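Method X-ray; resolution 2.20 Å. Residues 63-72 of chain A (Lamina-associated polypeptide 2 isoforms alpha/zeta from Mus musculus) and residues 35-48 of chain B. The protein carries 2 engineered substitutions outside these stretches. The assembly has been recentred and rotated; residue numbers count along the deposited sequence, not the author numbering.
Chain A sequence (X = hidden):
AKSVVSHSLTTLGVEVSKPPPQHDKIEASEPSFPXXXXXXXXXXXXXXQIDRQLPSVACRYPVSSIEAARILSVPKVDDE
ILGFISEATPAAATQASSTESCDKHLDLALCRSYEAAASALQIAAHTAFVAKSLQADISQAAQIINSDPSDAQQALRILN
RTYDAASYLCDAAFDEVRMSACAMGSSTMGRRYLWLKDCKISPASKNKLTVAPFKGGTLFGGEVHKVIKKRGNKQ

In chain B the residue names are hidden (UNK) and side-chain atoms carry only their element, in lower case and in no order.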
# COMPACT_ATOMS: atom_id res chain seq x y z
N VAL A 63 -10.24 -12.69 -0.86
CA VAL A 63 -10.49 -12.21 0.49
C VAL A 63 -11.08 -13.32 1.36
O VAL A 63 -12.13 -13.88 1.02
CB VAL A 63 -11.42 -10.98 0.48
CG1 VAL A 63 -12.69 -11.27 -0.32
CG2 VAL A 63 -11.77 -10.57 1.90
N SER A 64 -10.43 -13.63 2.48
CA SER A 64 -10.89 -14.70 3.37
C SER A 64 -11.87 -14.35 4.50
O SER A 64 -11.52 -14.48 5.68
CB SER A 64 -9.68 -15.44 3.95
OG SER A 64 -8.79 -15.86 2.93
N SER A 65 -13.09 -13.92 4.14
CA SER A 65 -14.18 -13.59 5.08
C SER A 65 -15.12 -12.48 4.63
O SER A 65 -14.79 -11.68 3.75
CB SER A 65 -13.69 -13.24 6.49
OG SER A 65 -12.95 -12.04 6.48
N ILE A 66 -16.28 -12.42 5.27
CA ILE A 66 -17.28 -11.40 4.99
C ILE A 66 -16.86 -10.10 5.68
O ILE A 66 -17.10 -9.01 5.17
CB ILE A 66 -18.69 -11.80 5.54
CG1 ILE A 66 -18.99 -13.28 5.25
CG2 ILE A 66 -19.76 -10.92 4.91
CD1 ILE A 66 -19.11 -13.64 3.78
N GLU A 67 -16.22 -10.24 6.84
CA GLU A 67 -15.76 -9.10 7.63
C GLU A 67 -14.66 -8.34 6.92
O GLU A 67 -14.70 -7.11 6.83
CB GLU A 67 -15.26 -9.56 8.99
CG GLU A 67 -16.35 -10.08 9.91
CD GLU A 67 -15.82 -10.80 11.13
OE1 GLU A 67 -16.51 -11.71 11.63
OE2 GLU A 67 -14.70 -10.46 11.59
N ALA A 68 -13.67 -9.07 6.44
CA ALA A 68 -12.57 -8.45 5.71
C ALA A 68 -13.16 -7.79 4.46
O ALA A 68 -12.85 -6.64 4.15
CB ALA A 68 -11.54 -9.50 5.33
N ALA A 69 -14.06 -8.51 3.80
CA ALA A 69 -14.71 -8.03 2.59
C ALA A 69 -15.33 -6.65 2.77
O ALA A 69 -15.10 -5.76 1.96
CB ALA A 69 -15.77 -9.04 2.11
N ARG A 70 -16.10 -6.48 3.84
CA ARG A 70 -16.75 -5.19 4.10
C ARG A 70 -15.70 -4.10 4.39
O ARG A 70 -15.81 -2.97 3.91
CB ARG A 70 -17.75 -5.30 5.25
CG ARG A 70 -17.11 -5.56 6.60
CD ARG A 70 -17.99 -5.13 7.74
NE ARG A 70 -17.18 -4.76 8.90
CZ ARG A 70 -17.07 -3.51 9.36
NH1 ARG A 70 -17.72 -2.52 8.77
NH2 ARG A 70 -16.27 -3.26 10.38
N ILE A 71 -14.69 -4.47 5.18
CA ILE A 71 -13.60 -3.57 5.56
C ILE A 71 -12.67 -3.19 4.40
O ILE A 71 -12.05 -2.12 4.43
CB ILE A 71 -12.83 -4.18 6.74
CG1 ILE A 71 -13.53 -3.81 8.05
CG2 ILE A 71 -11.36 -3.81 6.71
CD1 ILE A 71 -12.91 -4.42 9.28
N LEU A 72 -12.62 -4.02 3.36
CA LEU A 72 -11.77 -3.76 2.20
C LEU A 72 -12.45 -2.93 1.13
O LEU A 72 -11.78 -2.28 0.32
CB LEU A 72 -11.29 -5.08 1.57
CG LEU A 72 -10.36 -5.98 2.39
CD1 LEU A 72 -10.27 -7.33 1.72
CD2 LEU A 72 -8.98 -5.37 2.53
N UNK B 35 -4.36 -15.83 12.87
CA UNK B 35 -3.72 -15.01 11.85
C UNK B 35 -4.66 -13.91 11.32
O UNK B 35 -4.29 -12.73 11.29
c UNK B 35 -2.35 -15.41 9.55
c UNK B 35 -3.24 -15.91 10.70
c UNK B 35 -3.14 -14.58 8.55
c UNK B 35 -1.14 -14.66 10.09
N UNK B 36 -5.86 -14.30 10.91
CA UNK B 36 -6.86 -13.36 10.38
C UNK B 36 -7.23 -12.35 11.46
O UNK B 36 -7.33 -11.15 11.20
c UNK B 36 -9.69 -12.17 7.29
c UNK B 36 -8.10 -14.13 9.91
n UNK B 36 -8.67 -12.82 7.82
c UNK B 36 -9.03 -13.31 9.06
n UNK B 36 -10.70 -12.23 8.13
c UNK B 36 -10.32 -12.93 9.25
N UNK B 37 -7.40 -12.84 12.69
CA UNK B 37 -7.75 -12.00 13.82
C UNK B 37 -6.66 -10.94 14.04
O UNK B 37 -6.97 -9.77 14.31
c UNK B 37 -7.89 -12.87 15.08
o UNK B 37 -8.69 -13.64 18.09
c UNK B 37 -7.77 -12.95 17.61
c UNK B 37 -8.06 -12.09 16.38
o UNK B 37 -6.61 -12.94 18.08
N UNK B 38 -5.40 -11.35 13.93
CA UNK B 38 -4.28 -10.43 14.12
C UNK B 38 -4.31 -9.31 13.08
O UNK B 38 -4.09 -8.15 13.42
c UNK B 38 -2.96 -11.20 14.03
o UNK B 38 -2.96 -12.29 14.94
N UNK B 39 -4.59 -9.67 11.83
CA UNK B 39 -4.67 -8.70 10.74
C UNK B 39 -5.79 -7.68 11.03
O UNK B 39 -5.57 -6.47 10.91
c UNK B 39 -3.67 -10.26 9.04
c UNK B 39 -4.90 -9.41 9.38
c UNK B 39 -3.78 -10.99 7.73
c UNK B 39 -5.16 -8.41 8.26
N UNK B 40 -6.95 -8.16 11.46
CA UNK B 40 -8.07 -7.29 11.79
C UNK B 40 -7.75 -6.34 12.93
O UNK B 40 -8.14 -5.17 12.91
c UNK B 40 -9.55 -8.97 9.78
c UNK B 40 -10.28 -8.44 11.01
c UNK B 40 -9.31 -8.11 12.14
c UNK B 40 -11.31 -9.46 11.51
N UNK B 41 -7.04 -6.84 13.94
CA UNK B 41 -6.65 -6.03 15.09
C UNK B 41 -5.80 -4.84 14.65
O UNK B 41 -6.09 -3.70 15.02
c UNK B 41 -6.68 -7.77 16.98
n UNK B 41 -7.64 -8.64 19.68
c UNK B 41 -5.85 -6.85 16.11
c UNK B 41 -5.79 -8.49 17.99
c UNK B 41 -6.61 -9.39 18.91
N UNK B 42 -4.74 -5.10 13.89
CA UNK B 42 -3.88 -4.02 13.42
C UNK B 42 -4.64 -2.98 12.60
O UNK B 42 -4.49 -1.78 12.85
c UNK B 42 -2.00 -3.46 11.80
c UNK B 42 -2.60 -4.55 12.69
c UNK B 42 -2.90 -5.76 11.87
N UNK B 43 -5.48 -3.41 11.67
CA UNK B 43 -6.26 -2.48 10.87
C UNK B 43 -7.15 -1.62 11.78
O UNK B 43 -7.12 -0.39 11.71
c UNK B 43 -8.01 -2.24 9.06
c UNK B 43 -7.12 -3.21 9.79
c UNK B 43 -6.21 -3.94 8.79
N UNK B 44 -7.85 -2.27 12.72
CA UNK B 44 -8.73 -1.56 13.64
C UNK B 44 -7.99 -0.59 14.58
O UNK B 44 -8.52 0.48 14.91
c UNK B 44 -9.56 -2.54 14.46
c UNK B 44 -10.62 -1.89 15.34
o UNK B 44 -11.20 -4.10 16.05
o UNK B 44 -11.94 -2.41 17.25
c UNK B 44 -11.30 -2.87 16.28
N UNK B 45 -6.78 -0.95 15.00
CA UNK B 45 -5.99 -0.09 15.87
C UNK B 45 -5.61 1.21 15.17
O UNK B 45 -5.67 2.28 15.78
c UNK B 45 -4.70 -0.79 16.33
c UNK B 45 -3.63 -2.68 17.62
o UNK B 45 -2.69 -2.05 18.15
c UNK B 45 -4.92 -1.92 17.31
o UNK B 45 -3.57 -3.89 17.33
N UNK B 46 -5.23 1.11 13.90
CA UNK B 46 -4.85 2.28 13.12
C UNK B 46 -6.05 3.16 12.83
O UNK B 46 -5.94 4.38 12.76
c UNK B 46 -2.94 1.07 11.91
o UNK B 46 -1.62 3.00 12.40
o UNK B 46 -1.19 1.14 13.50
c UNK B 46 -4.22 1.88 11.78
c UNK B 46 -1.84 1.79 12.66
N UNK B 47 -7.20 2.53 12.66
CA UNK B 47 -8.42 3.26 12.33
C UNK B 47 -9.08 4.00 13.49
O UNK B 47 -10.04 4.74 13.29
c UNK B 47 -9.41 2.32 11.66
c UNK B 47 -10.61 -0.35 7.14
c UNK B 47 -9.74 1.13 9.36
c UNK B 47 -11.35 -0.34 8.34
c UNK B 47 -9.02 1.97 10.27
c UNK B 47 -7.91 2.42 9.58
c UNK B 47 -9.00 1.10 8.15
c UNK B 47 -9.43 0.37 7.03
n UNK B 47 -7.90 1.90 8.31
c UNK B 47 -10.93 0.39 9.45
N UNK B 48 -8.56 3.81 14.70
CA UNK B 48 -9.12 4.48 15.87
C UNK B 48 -8.77 5.96 15.85
O UNK B 48 -9.45 6.78 16.45
n UNK B 48 -11.05 1.36 16.45
c UNK B 48 -9.05 2.38 17.36
c UNK B 48 -8.61 3.83 17.17
o UNK B 48 -11.27 2.81 18.15
c UNK B 48 -10.56 2.20 17.35

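Position 35 of chain B carries four carbons forked at the second and lies out of reach of chain A: Leu B35, an apolar side chain suited to a partly covered site. Position 36 has one carbon and then a five-membered ring of three carbons and two nitrogens. One ring nitrogen lies 2.8 Å from Ser A65 OG; Ser A64 O sits over one ring face, 3.4 Å from the carbon between the nitrogens, while Ala A68 CB approaches the ring edge, 3.8 Å from that same carbon. This is His B36; the nitrogen is NE2, the carbon CE1, and the NE2 contact is a hydrogen bond in which either atom could be the donor. A flat ring with a nitrogen at its tip suits a site that offers both a hydroxyl and a small methyl.

Position 37 has three carbons ending in two oxygens; its CA-to-CB bond points away from chain A and the residue is exposed, as befits a charged side chain: Glu B37. One carbon and one oxygen at 38 give Ser B38, whose hydroxyl is hydrogen-bonded just outside the stretch, and four carbons forked at the first, with one arm two carbons long, make 39 the buried Ile B39; neither reaches the partner stretch.

At 40, four carbons fork at the second, one of them 3.5 Å from Glu A67 OE2. This is Leu B40, and the atom is CD2. It buries carbon surface, by van der Waals packing rather than a polar bond; its CA is in register with that of Ala A68, 7.7 Å away.

Position 41, four carbons in a row ending in nitrogen, is the exposed Lys B41. Position 42, one carbon carrying two, is Val B42, buried but distant from chain A. Position 43 has the same three carbons, one of them 4.4 Å from Ile A71 CG2: Val B43, through CG1. The contact is loose; a short branched side chain suits a buried site where little of it meets chain A.

Positions 44, 45 and 46 each show three carbons ending in two oxygens, none touching the other stretch: Glu B44 and Glu B45, whose charge suits exposure, and Glu B46, whose OE1 is hydrogen-bonded elsewhere in the structure. Position 47 bears fused five- and six-membered rings of eight carbons and one nitrogen; a six-membered-ring carbon lies 3.6 Å from Ile A71 CG2 and 3.5 Å from Ile A71 O, which lies at the ring edge. This is Trp B47, whose long reach brings CH2 there. Three carbons ending in one oxygen and one nitrogen make 48 the exposed Gln B48, whose NE2 reaches back to donate to Glu B44 O at 3.1 Å.

The helices run 27° from parallel, their axes no closer than 11.5 Å, so side chains must span the gap. Ser A65 OG caps its own helix by accepting from Ala A68 N at 3.1 Å and also bonds His B36, coupling the helix start to the contact. Further along, Ile A71 packs against Val B43 and Trp B47, adding an apolar contact to that polar one.

Chain B, residues 35-48: LHESILKVVEEEWQ
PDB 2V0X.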